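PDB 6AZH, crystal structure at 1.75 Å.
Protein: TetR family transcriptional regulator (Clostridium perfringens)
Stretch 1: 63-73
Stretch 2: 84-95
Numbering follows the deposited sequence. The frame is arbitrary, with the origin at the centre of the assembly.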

# COMPACT_ATOMS: atom_id res chain seq x y z
N GLU A 63 -15.71 -6.34 9.02
CA GLU A 63 -17.04 -5.96 9.53
C GLU A 63 -17.00 -4.62 10.25
O GLU A 63 -17.87 -3.76 10.03
N ILE A 64 -16.02 -4.43 11.14
CA ILE A 64 -15.97 -3.19 11.90
C ILE A 64 -15.66 -2.01 10.98
O ILE A 64 -16.10 -0.89 11.24
N TRP A 65 -14.93 -2.24 9.88
CA TRP A 65 -14.66 -1.16 8.94
C TRP A 65 -15.95 -0.69 8.27
O TRP A 65 -16.25 0.52 8.24
N HIS A 66 -16.75 -1.63 7.76
CA HIS A 66 -18.04 -1.28 7.18
C HIS A 66 -18.96 -0.65 8.21
O HIS A 66 -19.67 0.32 7.91
N GLU A 67 -18.97 -1.19 9.43
CA GLU A 67 -19.85 -0.67 10.47
C GLU A 67 -19.53 0.78 10.79
O GLU A 67 -20.43 1.64 10.83
N LYS A 68 -18.25 1.08 11.02
CA LYS A 68 -17.86 2.43 11.39
C LYS A 68 -18.01 3.41 10.23
O LYS A 68 -18.37 4.57 10.46
N LEU A 69 -17.77 2.96 9.00
CA LEU A 69 -18.00 3.84 7.86
C LEU A 69 -19.48 4.11 7.67
O LEU A 69 -19.89 5.26 7.44
N THR A 70 -20.31 3.07 7.79
CA THR A 70 -21.76 3.25 7.68
C THR A 70 -22.28 4.21 8.75
O THR A 70 -23.16 5.02 8.48
N ASP A 71 -21.72 4.14 9.96
CA ASP A 71 -22.13 5.08 11.01
C ASP A 71 -21.83 6.52 10.61
O ASP A 71 -22.63 7.43 10.86
N ILE A 72 -20.65 6.75 10.02
CA ILE A 72 -20.30 8.10 9.55
C ILE A 72 -21.25 8.54 8.44
O ILE A 72 -21.75 9.68 8.45
N GLU A 73 -21.51 7.65 7.48
CA GLU A 73 -22.45 7.95 6.41
C GLU A 73 -23.83 8.32 6.96
O GLU A 73 -24.53 9.15 6.36
N LYS A 84 -13.69 14.63 7.62
CA LYS A 84 -12.80 14.78 8.77
C LYS A 84 -12.96 13.63 9.75
O LYS A 84 -11.96 13.09 10.25
N LYS A 85 -14.20 13.19 9.98
CA LYS A 85 -14.42 12.06 10.89
C LYS A 85 -13.96 10.74 10.26
O LYS A 85 -13.55 9.83 10.99
N LEU A 86 -14.01 10.64 8.93
CA LEU A 86 -13.51 9.45 8.25
C LEU A 86 -12.01 9.27 8.48
O LEU A 86 -11.55 8.16 8.81
N PHE A 87 -11.23 10.35 8.33
CA PHE A 87 -9.78 10.23 8.50
C PHE A 87 -9.44 9.81 9.91
O PHE A 87 -8.59 8.93 10.12
N LYS A 88 -10.12 10.38 10.90
CA LYS A 88 -9.87 10.03 12.29
C LYS A 88 -10.23 8.58 12.56
O LYS A 88 -9.43 7.83 13.14
N MSE A 89 -11.41 8.15 12.12
CA MSE A 89 -11.86 6.77 12.31
C MSE A 89 -10.88 5.77 11.67
O MSE A 89 -10.53 4.76 12.30
N GLN A 90 -10.44 6.04 10.44
CA GLN A 90 -9.62 5.06 9.71
C GLN A 90 -8.25 4.89 10.35
O GLN A 90 -7.75 3.77 10.46
N PHE A 91 -7.62 6.00 10.75
CA PHE A 91 -6.30 5.90 11.33
C PHE A 91 -6.35 5.28 12.72
O PHE A 91 -5.46 4.50 13.09
N GLU A 92 -7.41 5.58 13.49
CA GLU A 92 -7.57 4.91 14.78
C GLU A 92 -7.79 3.42 14.58
O GLU A 92 -7.15 2.60 15.26
N LEU A 93 -8.63 3.04 13.61
CA LEU A 93 -8.87 1.63 13.34
C LEU A 93 -7.61 0.94 12.85
O LEU A 93 -7.29 -0.17 13.28
N LEU A 94 -6.87 1.60 11.94
CA LEU A 94 -5.59 1.07 11.48
C LEU A 94 -4.64 0.84 12.65
O LEU A 94 -4.02 -0.22 12.76
N TYR A 95 -4.51 1.83 13.53
CA TYR A 95 -3.57 1.73 14.64
C TYR A 95 -3.96 0.62 15.61
O TYR A 95 -3.09 -0.02 16.21

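Packing of helix 63-73 against helix 84-95 in a TetR family transcriptional regulator. The two helices run nearly antiparallel (163°), their axes 10.2 Å apart at closest approach, and bury 525 Å² between them. No hydrogen bond or salt bridge crosses the contact, which is held by apolar packing. Glu63 stays out of reach. Ile64 (chi1 t, chi2 p) leaves sideways and only grazes the partner helix, its CG2 4.2 Å from Leu93 CD2. Trp65 (chi1 m, chi2 80°) also starts sideways, but the end of its indole comes nearer the partner helix. Leu93 points toward stretch 1, with chi1 off-well at -148°, and lays CD2 over one ring face, 3.5 Å from Trp65 CD2 and 3.6 Å from the centroid of the five-membered ring, a CH-pi contact. The far end of the indole lies near Gln90 and Leu94: Trp65 CH2 is 3.9 Å from Gln90 O and 4.4 Å from Leu94 CB. His66 points away, and its carbonyl O accepts a hydrogen bond from Thr70 OG1 (2.9 Å). Lys68 (chi1 m) points toward the partner, placing CB 3.8 Å from CG of Met89, a selenomethionine; the end of Lys68 then leads away, though Lys68 CE still passes 4.2 Å from Leu93 CD1. Leu69 (t, p) begins sideways and turns in, bringing CD1 3.7 Å from Leu86 CD1, while its CB sits 4.0 Å from Met89 CE. Met89 (t, m, m) points toward stretch 1 and touches Lys68, Leu69 and Ile72. Ile72 (m, t) points toward the partner helix: its CD1 meets Lys85 O at 3.6 Å, Leu86 CA at 3.7 Å and Met89 CB at 3.9 Å, so the methyl packs against backbone as well as side chain. Outside the contact, Lys88 NZ and Glu92 OE2 form a very short salt bridge (2.4 Å) along stretch 2.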

# COMPACT_ATOMS: atom_id res chain seq x y z
CB GLU A 63 -17.58 -7.05 10.46
CG GLU A 63 -17.94 -8.32 9.71
CD GLU A 63 -18.43 -9.44 10.63
OE1 GLU A 63 -18.47 -9.22 11.86
OE2 GLU A 63 -18.76 -10.53 10.11
CB ILE A 64 -14.95 -3.31 13.07
CG1 ILE A 64 -15.00 -2.09 14.01
CG2 ILE A 64 -13.54 -3.51 12.55
CD1 ILE A 64 -16.29 -1.95 14.79
CB TRP A 65 -13.63 -1.61 7.89
CG TRP A 65 -12.26 -1.83 8.49
CD1 TRP A 65 -11.83 -2.92 9.19
CD2 TRP A 65 -11.15 -0.91 8.47
NE1 TRP A 65 -10.53 -2.75 9.59
CE2 TRP A 65 -10.09 -1.51 9.17
CE3 TRP A 65 -10.97 0.38 7.93
CZ2 TRP A 65 -8.85 -0.89 9.33
CZ3 TRP A 65 -9.74 1.00 8.09
CH2 TRP A 65 -8.70 0.37 8.79
CB HIS A 66 -18.72 -2.53 6.60
CG HIS A 66 -18.10 -3.03 5.34
ND1 HIS A 66 -18.08 -2.28 4.18
CD2 HIS A 66 -17.48 -4.20 5.06
CE1 HIS A 66 -17.47 -2.97 3.24
NE2 HIS A 66 -17.10 -4.14 3.74
CB GLU A 67 -19.73 -1.53 11.73
CG GLU A 67 -20.52 -1.00 12.93
CD GLU A 67 -20.27 -1.83 14.18
OE1 GLU A 67 -20.34 -1.26 15.29
OE2 GLU A 67 -19.99 -3.05 14.04
CB LYS A 68 -16.43 2.44 11.92
CG LYS A 68 -16.28 1.76 13.26
CD LYS A 68 -15.15 2.36 14.07
CE LYS A 68 -14.94 1.60 15.38
NZ LYS A 68 -15.93 2.01 16.42
CB LEU A 69 -17.40 3.24 6.59
CG LEU A 69 -17.55 4.07 5.31
CD1 LEU A 69 -16.91 5.44 5.47
CD2 LEU A 69 -16.94 3.32 4.12
CB THR A 70 -22.47 1.89 7.77
OG1 THR A 70 -22.18 1.13 6.59
CG2 THR A 70 -23.98 2.09 7.87
CB ASP A 71 -21.43 4.77 12.32
CG ASP A 71 -21.97 3.52 13.00
OD1 ASP A 71 -23.07 3.06 12.63
OD2 ASP A 71 -21.28 3.01 13.91
CB ILE A 72 -18.83 8.14 9.10
CG1 ILE A 72 -17.92 8.11 10.33
CG2 ILE A 72 -18.57 9.38 8.23
CD1 ILE A 72 -16.46 8.02 9.99
CB GLU A 73 -22.60 6.75 5.48
CG GLU A 73 -21.40 6.50 4.58
CD GLU A 73 -21.73 5.51 3.48
OE1 GLU A 73 -22.44 5.91 2.54
OE2 GLU A 73 -21.29 4.34 3.56
CB LYS A 84 -13.05 16.13 9.44
CG LYS A 84 -12.59 17.31 8.58
CD LYS A 84 -13.23 18.60 9.10
CE LYS A 84 -12.88 19.82 8.27
NZ LYS A 84 -13.43 21.01 9.00
CB LYS A 85 -15.90 11.98 11.29
CG LYS A 85 -16.31 13.08 12.30
CD LYS A 85 -17.81 13.18 12.56
CE LYS A 85 -18.08 14.07 13.78
NZ LYS A 85 -19.53 14.26 14.05
CB LEU A 86 -13.82 9.55 6.75
CG LEU A 86 -13.08 8.55 5.86
CD1 LEU A 86 -13.66 7.19 6.08
CD2 LEU A 86 -13.19 8.94 4.38
CB PHE A 87 -9.10 11.56 8.16
CG PHE A 87 -9.40 12.07 6.80
CD1 PHE A 87 -9.65 11.20 5.75
CD2 PHE A 87 -9.45 13.44 6.56
CE1 PHE A 87 -9.95 11.68 4.49
CE2 PHE A 87 -9.74 13.93 5.29
CZ PHE A 87 -9.98 13.05 4.26
CB LYS A 88 -10.67 10.96 13.21
CG LYS A 88 -10.62 10.57 14.66
CD LYS A 88 -11.54 11.49 15.47
CE LYS A 88 -11.10 11.58 16.92
NZ LYS A 88 -11.08 10.24 17.57
CB MSE A 89 -13.27 6.59 11.72
CG MSE A 89 -13.87 5.18 11.82
SE MSE A 89 -13.24 3.96 10.39
CE MSE A 89 -14.43 4.53 8.95
CB GLN A 90 -9.45 5.47 8.25
CG GLN A 90 -10.68 5.34 7.40
CD GLN A 90 -10.39 5.46 5.90
OE1 GLN A 90 -11.08 4.85 5.09
NE2 GLN A 90 -9.37 6.23 5.54
CB PHE A 91 -5.63 7.27 11.37
CG PHE A 91 -5.13 7.73 10.03
CD1 PHE A 91 -4.19 6.98 9.33
CD2 PHE A 91 -5.59 8.91 9.46
CE1 PHE A 91 -3.72 7.38 8.10
CE2 PHE A 91 -5.12 9.34 8.23
CZ PHE A 91 -4.19 8.57 7.55
CB GLU A 92 -8.72 5.54 15.58
CG GLU A 92 -8.35 6.89 16.18
CD GLU A 92 -9.51 7.60 16.86
OE1 GLU A 92 -10.63 7.05 16.86
OE2 GLU A 92 -9.30 8.71 17.38
CB LEU A 93 -9.99 1.46 12.32
CG LEU A 93 -10.88 0.22 12.45
CD1 LEU A 93 -11.29 0.01 13.91
CD2 LEU A 93 -12.11 0.32 11.55
CB LEU A 94 -4.97 2.03 10.47
CG LEU A 94 -3.54 1.72 10.07
CD1 LEU A 94 -3.51 0.38 9.40
CD2 LEU A 94 -3.04 2.81 9.13
CB TYR A 95 -3.48 3.07 15.37
CG TYR A 95 -2.27 3.14 16.27
CD1 TYR A 95 -0.99 2.97 15.76
CD2 TYR A 95 -2.40 3.37 17.64
CE1 TYR A 95 0.12 3.03 16.56
CE2 TYR A 95 -1.28 3.43 18.46
CZ TYR A 95 -0.03 3.26 17.91
OH TYR A 95 1.10 3.31 18.71